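Local coordinates for protein Asp/Glu-specific dipeptidyl-peptidase (Flavobacterium psychrophilum, PDB 5JXF) that removes dipeptides from the N-terminus of oligopeptides, as a serine-type dipeptidyl-peptidase of family S46 with strict specificity for aspartate or glutamate at the P1 position, at residues G48-E51 / T52-N56; M59-S62 / A63-Y67; Q430-T434 / K435-A439. All blocks are in the same frame, centred on the assembly; numbering follows the deposited sequence.

Interaction 1: G48-E51 / T52-N56; sequences GMNE and TEMKN
Gly-48 and Thr-52 meet at the start of helix 49-57, where Gly-48 holds the N-cap position. The contact is the first turns of this helix, and it is local throughout. Four backbone hydrogen bonds of the i to i+4 kind run from residues 52-55 back to residues 48-51. The first, from Thr-52 N to Gly-48 O, is 3.1 Å long and nearly straight, with an N-H...O angle of 173°. Gly-48 O also accepts Thr-52 OG1 at 3.2 Å. The hydroxyl comes from above the carbonyl plane, 46° out of it. Both donors of Thr-52 thus share one oxygen. OG1 gets there by lying beside its own backbone N (chi1 -64°).

Two pairs of side chains run alongside each other, Glu-51 with Lys-55 and Met-49 with Glu-53. In each pair both point the same way. Glu-51 OE2 meets the methylene Lys-55 CE at 3.4 Å, whereas Lys-55 NZ is 4.1 Å from OE2, beyond a salt bridge. The ammonium group instead bonds to Ile-61 O. Both oxygens of Glu-53 are bound beyond the helix, OE2 in a salt bridge to Arg-576 and OE1 by a hydrogen bond to Tyr-589 OH. Tyr-589 OH is also bonded to Asn-50 ND2.

Met-54 and Asn-50 are buried. The thioether chain of Met-54 is extended and packs on Asn-50. Its CG lies 3.1 Å from Asn-50 O, and its terminal methyl CE lies 3.4 Å from Asn-50 CB.

Interaction 2: M59-S62 / A63-Y67; sequences MKIS and ADDIY
Ser-62 and Asp-65 are joined twice, where the loop 59-62 turns into a short and weakly bonded helix, about 63-66. Ile-61 and Ser-62 are extended, and the chain enters helical angles at Ala-63. Asp-65 N donates to Ser-62 O at 3.0 Å, but from well above the carbonyl plane, 61° out of it. Ile-66 N makes a further, weak bond to the same oxygen. Ala-63 O accepts both Ile-66 N and Tyr-67 N. Both oxygens thus take donors three and four residues on, as in a short turn of mixed 3-10 and alpha character.

Asp-65 supplies the main polar side-chain contact. Its CG is anti to the carbonyl carbon (chi1 -66°), and this turns the carboxylate back toward the incoming chain. OD2 accepts Ser-62 N at 2.8 Å with its anti lone pair. The bond is moderately straight, with an N-H...O angle of 153°. It is the backbone-to-side-chain half of a capping box. Ser-62 OG makes no return bond to Asp-65 N, and the box is not complete. OD2 also lies 3.5 Å from Ile-61 CB, with the two side chains crossing at a slant.

CG1 of Ile-66 lies against Ser-62 O at 3.5 Å. The apolar contacts are Ile-66 CD1 with Met-59 SD at 4.1 Å and Ile-66 CG1 with Ile-61 CD1 at 4.2 Å.

The turn follows helix 49-57 in the chain and folds back on it. Ala-63 N makes a weak hydrogen bond to Glu-51 OE2, and Met-59 touches Met-54. Strand 279-284 takes up the apolar side, with Phe-279 against Met-59 and with Met-281 and Met-283 against Ile-66.

Interaction 3: Q430-T434 / K435-A439; sequences QVFIT and KGEQA
At the junction of helices 417-435 and 437-450, Val-431 and Phe-432 meet residues 435-439. Gly-436 is the joint between the helices: it is the first residue to leave helical angles and is also the N-cap of the next helix. Its phi is positive, 107°, a value that residues with a CB rarely adopt.

Val-431 O takes two backbone donors as helix 417-435 ends. Lys-435 N comes in the carbonyl plane at a short 2.6 Å, an i to i+4 bond. Gly-436 N comes at 3.2 Å, tilted from that plane, and so spans five residues. Gly-436 N also makes a weak bond to Phe-432 O. Gln-430 O is shared too, between Thr-434 N and Thr-434 OG1, the hydroxyl being 3.0 Å away. A chi1 of -64° swings this hydroxyl back onto the last turn.

Two side-chain pairs bridge the bend by van der Waals contact. Val-431 CG1 meets Ala-439 CB at 3.8 Å. The Phe-432 ring lies alongside Glu-437 and points the same way, with the ring and carboxylate planes 83° apart. Its CD1 is 3.9 Å from Glu-437 CA, and CE1 is 4.0 Å from Glu-437 CB.

Ala-519 and Leu-523 of helix 519-528 also pack on the Phe-432 ring, and Arg-443 touches Val-431 and Lys-435. The contact lies at the surface of the helical part of the enzyme. A widened last turn followed by a glycine of positive phi is typical of a helix C-terminus, and here the same glycine starts the following helix.

Interactions 1 and 2 are neighbours, with centres about 10 Å apart. They follow each other in the chain. A probable backbone hydrogen bond from Met-59 N to Met-54 O joins them, as does Lys-55 NZ to Ile-61 O. Both are partly buried, with Met-54, Met-59 and Ile-66 inside. Interaction 3 is a surface contact far away, its centre about 55 Å from that of interaction 1 and across the centre of the chain. The three differ in backbone form: 48-56 is a regular helix start, 59-67 an irregular turn held by an aspartate, and 430-439 a junction of two helices. All three lie away from the catalytic and ligand sites.

Interaction 1: G48-E51 / T52-N56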
# COMPACT_ATOMS: atom_id res chain seq x y z
N GLY A 48 18.53 37.55 10.49
CA GLY A 48 17.43 38.18 9.79
C GLY A 48 16.27 37.22 9.60
O GLY A 48 15.77 36.63 10.56
N MET A 49 15.86 37.04 8.35
CA MET A 49 14.66 36.30 8.01
C MET A 49 14.66 34.88 8.60
O MET A 49 13.74 34.50 9.32
CB MET A 49 14.49 36.24 6.49
CG MET A 49 13.43 35.24 6.04
SD MET A 49 13.60 34.80 4.30
CE MET A 49 15.36 34.49 4.19
N ASN A 50 15.71 34.13 8.30
CA ASN A 50 15.84 32.75 8.75
C ASN A 50 15.74 32.56 10.26
O ASN A 50 14.95 31.74 10.75
CB ASN A 50 17.17 32.19 8.26
CG ASN A 50 17.18 31.99 6.77
OD1 ASN A 50 18.12 32.37 6.08
ND2 ASN A 50 16.12 31.39 6.25
N GLU A 51 16.53 33.34 10.99
CA GLU A 51 16.57 33.23 12.45
C GLU A 51 15.22 33.55 13.10
O GLU A 51 14.79 32.85 14.02
CB GLU A 51 17.65 34.16 13.02
CG GLU A 51 17.95 33.94 14.49
CD GLU A 51 19.21 34.66 14.95
OE1 GLU A 51 19.82 35.37 14.12
OE2 GLU A 51 19.58 34.49 16.13
N THR A 52 14.56 34.61 12.64
CA THR A 52 13.19 34.91 13.04
C THR A 52 12.29 33.70 12.83
O THR A 52 11.60 33.28 13.77
CB THR A 52 12.61 36.12 12.27
OG1 THR A 52 13.37 37.29 12.59
CG2 THR A 52 11.17 36.36 12.65
N GLU A 53 12.33 33.11 11.64
CA GLU A 53 11.52 31.93 11.36
C GLU A 53 11.83 30.75 12.29
O GLU A 53 10.91 30.05 12.73
CB GLU A 53 11.71 31.47 9.91
CG GLU A 53 11.07 32.37 8.87
CD GLU A 53 11.13 31.78 7.47
OE1 GLU A 53 11.64 30.65 7.32
OE2 GLU A 53 10.66 32.44 6.51
N MET A 54 13.10 30.55 12.61
CA MET A 54 13.47 29.42 13.45
C MET A 54 13.00 29.62 14.91
O MET A 54 12.42 28.69 15.50
CB MET A 54 14.98 29.17 13.40
CG MET A 54 15.53 28.98 11.98
SD MET A 54 17.33 28.77 11.90
CE MET A 54 17.68 29.47 10.32
N LYS A 55 13.21 30.81 15.46
CA LYS A 55 12.83 31.13 16.84
C LYS A 55 11.32 31.06 17.04
O LYS A 55 10.80 30.60 18.07
CB LYS A 55 13.36 32.52 17.22
CG LYS A 55 14.86 32.54 17.42
CD LYS A 55 15.35 33.86 17.93
CE LYS A 55 16.86 33.81 18.09
NZ LYS A 55 17.28 32.65 18.94
N ASN A 56 10.63 31.59 16.04
CA ASN A 56 9.20 31.43 15.85
C ASN A 56 8.75 29.97 15.86
O ASN A 56 7.68 29.66 16.40
CB ASN A 56 8.87 32.17 14.55
CG ASN A 56 8.38 33.58 14.79
OD1 ASN A 56 8.28 34.39 13.84
ND2 ASN A 56 7.78 33.77 15.99

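Interaction 2: M59-S62 / A63-Y67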
# COMPACT_ATOMS: atom_id res chain seq x y z
N MET A 59 13.20 27.52 18.16
CA MET A 59 14.64 27.41 18.34
C MET A 59 15.04 28.34 19.49
O MET A 59 14.56 29.47 19.60
CB MET A 59 15.40 27.76 17.04
CG MET A 59 16.91 27.50 17.12
SD MET A 59 17.78 27.88 15.58
CE MET A 59 17.63 29.66 15.60
N LYS A 60 15.90 27.83 20.36
CA LYS A 60 16.32 28.55 21.55
C LYS A 60 17.74 29.10 21.35
O LYS A 60 18.05 30.18 21.84
CB LYS A 60 16.25 27.65 22.78
CG LYS A 60 14.80 27.24 23.14
CD LYS A 60 13.91 28.46 23.25
CE LYS A 60 12.47 28.10 23.65
NZ LYS A 60 11.53 29.21 23.34
N ILE A 61 18.57 28.36 20.62
CA ILE A 61 19.91 28.84 20.26
C ILE A 61 19.85 29.88 19.15
O ILE A 61 18.78 30.20 18.63
CB ILE A 61 20.84 27.71 19.79
CG1 ILE A 61 20.24 26.99 18.58
CG2 ILE A 61 21.19 26.76 20.93
CD1 ILE A 61 21.19 26.02 17.90
N SER A 62 21.02 30.39 18.78
CA SER A 62 21.10 31.52 17.86
C SER A 62 21.93 31.23 16.62
O SER A 62 22.62 30.20 16.55
CB SER A 62 21.68 32.74 18.58
OG SER A 62 20.70 33.32 19.42
N ALA A 63 21.87 32.13 15.65
CA ALA A 63 22.67 32.03 14.43
C ALA A 63 24.16 31.82 14.75
O ALA A 63 24.82 30.96 14.15
CB ALA A 63 22.48 33.27 13.58
N ASP A 64 24.68 32.56 15.72
CA ASP A 64 26.10 32.46 16.06
C ASP A 64 26.48 31.11 16.67
O ASP A 64 27.65 30.72 16.63
CB ASP A 64 26.52 33.58 17.01
CG ASP A 64 27.12 34.77 16.28
OD1 ASP A 64 28.26 34.66 15.76
OD2 ASP A 64 26.44 35.82 16.21
N ASP A 65 25.50 30.39 17.23
CA ASP A 65 25.71 29.03 17.71
C ASP A 65 25.84 28.04 16.55
O ASP A 65 26.44 26.97 16.70
CB ASP A 65 24.55 28.57 18.61
CG ASP A 65 24.47 29.34 19.92
OD1 ASP A 65 25.41 29.23 20.73
OD2 ASP A 65 23.45 30.01 20.16
N ILE A 66 25.23 28.37 15.42
CA ILE A 66 25.20 27.47 14.27
C ILE A 66 26.42 27.68 13.40
O ILE A 66 27.04 26.71 12.95
CB ILE A 66 23.93 27.70 13.40
CG1 ILE A 66 22.66 27.50 14.25
CG2 ILE A 66 23.96 26.80 12.17
CD1 ILE A 66 21.36 27.88 13.55
N TYR A 67 26.77 28.94 13.17
CA TYR A 67 27.96 29.29 12.39
C TYR A 67 28.71 30.49 13.00
O TYR A 67 28.12 31.52 13.29
CB TYR A 67 27.59 29.61 10.94
CG TYR A 67 28.78 30.02 10.08
CD1 TYR A 67 29.51 29.07 9.37
CD2 TYR A 67 29.18 31.35 9.99
CE1 TYR A 67 30.59 29.43 8.60
CE2 TYR A 67 30.28 31.72 9.22
CZ TYR A 67 30.98 30.76 8.52
OH TYR A 67 32.06 31.12 7.75

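Interaction 3: Q430-T434 / K435-A439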
# COMPACT_ATOMS: atom_id res chain seq x y z
N GLN A 430 42.14 9.11 -25.95
CA GLN A 430 42.30 10.50 -26.35
C GLN A 430 43.19 11.31 -25.40
O GLN A 430 43.56 12.44 -25.72
CB GLN A 430 40.93 11.18 -26.50
CG GLN A 430 40.60 11.48 -27.95
CD GLN A 430 39.44 12.44 -28.10
OE1 GLN A 430 38.36 12.06 -28.55
NE2 GLN A 430 39.66 13.70 -27.75
N VAL A 431 43.53 10.75 -24.24
CA VAL A 431 44.58 11.33 -23.41
C VAL A 431 45.90 11.29 -24.19
O VAL A 431 46.65 12.29 -24.25
CB VAL A 431 44.73 10.59 -22.06
CG1 VAL A 431 45.91 11.15 -21.27
CG2 VAL A 431 43.45 10.69 -21.25
N PHE A 432 46.18 10.14 -24.80
CA PHE A 432 47.36 9.95 -25.63
C PHE A 432 47.44 11.00 -26.72
O PHE A 432 48.47 11.65 -26.91
CB PHE A 432 47.37 8.55 -26.25
CG PHE A 432 48.49 8.35 -27.26
CD1 PHE A 432 49.73 7.91 -26.84
CD2 PHE A 432 48.28 8.59 -28.61
CE1 PHE A 432 50.75 7.72 -27.76
CE2 PHE A 432 49.29 8.41 -29.53
CZ PHE A 432 50.53 7.97 -29.11
N ILE A 433 46.34 11.14 -27.45
CA ILE A 433 46.20 12.12 -28.52
C ILE A 433 46.44 13.55 -28.04
O ILE A 433 47.10 14.34 -28.71
CB ILE A 433 44.80 12.02 -29.16
CG1 ILE A 433 44.60 10.65 -29.80
CG2 ILE A 433 44.59 13.13 -30.17
CD1 ILE A 433 43.17 10.37 -30.22
N THR A 434 45.91 13.88 -26.85
CA THR A 434 45.90 15.25 -26.34
C THR A 434 47.09 15.63 -25.49
O THR A 434 47.74 16.65 -25.72
CB THR A 434 44.65 15.49 -25.47
OG1 THR A 434 43.48 15.37 -26.28
CG2 THR A 434 44.69 16.87 -24.81
N LYS A 435 47.36 14.79 -24.51
CA LYS A 435 48.23 15.12 -23.41
C LYS A 435 49.56 14.37 -23.51
O LYS A 435 50.52 14.68 -22.79
CB LYS A 435 47.45 14.81 -22.11
CG LYS A 435 46.32 15.90 -21.68
CD LYS A 435 47.17 17.01 -20.97
CE LYS A 435 46.20 18.11 -20.44
NZ LYS A 435 45.12 17.12 -20.08
N GLY A 436 49.62 13.41 -24.43
CA GLY A 436 50.87 12.78 -24.79
C GLY A 436 51.07 11.35 -24.30
O GLY A 436 50.27 10.83 -23.51
N GLU A 437 52.15 10.72 -24.76
CA GLU A 437 52.43 9.33 -24.43
C GLU A 437 52.66 9.08 -22.94
O GLU A 437 52.25 8.04 -22.42
CB GLU A 437 53.65 8.84 -25.22
CG GLU A 437 54.01 7.39 -24.90
CD GLU A 437 55.18 6.86 -25.70
OE1 GLU A 437 56.04 7.67 -26.11
OE2 GLU A 437 55.23 5.63 -25.94
N GLN A 438 53.31 10.02 -22.27
CA GLN A 438 53.60 9.84 -20.85
C GLN A 438 52.33 9.99 -20.02
O GLN A 438 52.15 9.31 -19.02
CB GLN A 438 54.67 10.84 -20.37
CG GLN A 438 55.46 10.33 -19.17
CD GLN A 438 56.37 11.38 -18.55
OE1 GLN A 438 56.12 12.59 -18.66
NE2 GLN A 438 57.42 10.93 -17.88
N ALA A 439 51.46 10.89 -20.46
CA ALA A 439 50.16 11.08 -19.83
C ALA A 439 49.30 9.84 -20.02
O ALA A 439 48.58 9.42 -19.10
CB ALA A 439 49.47 12.31 -20.40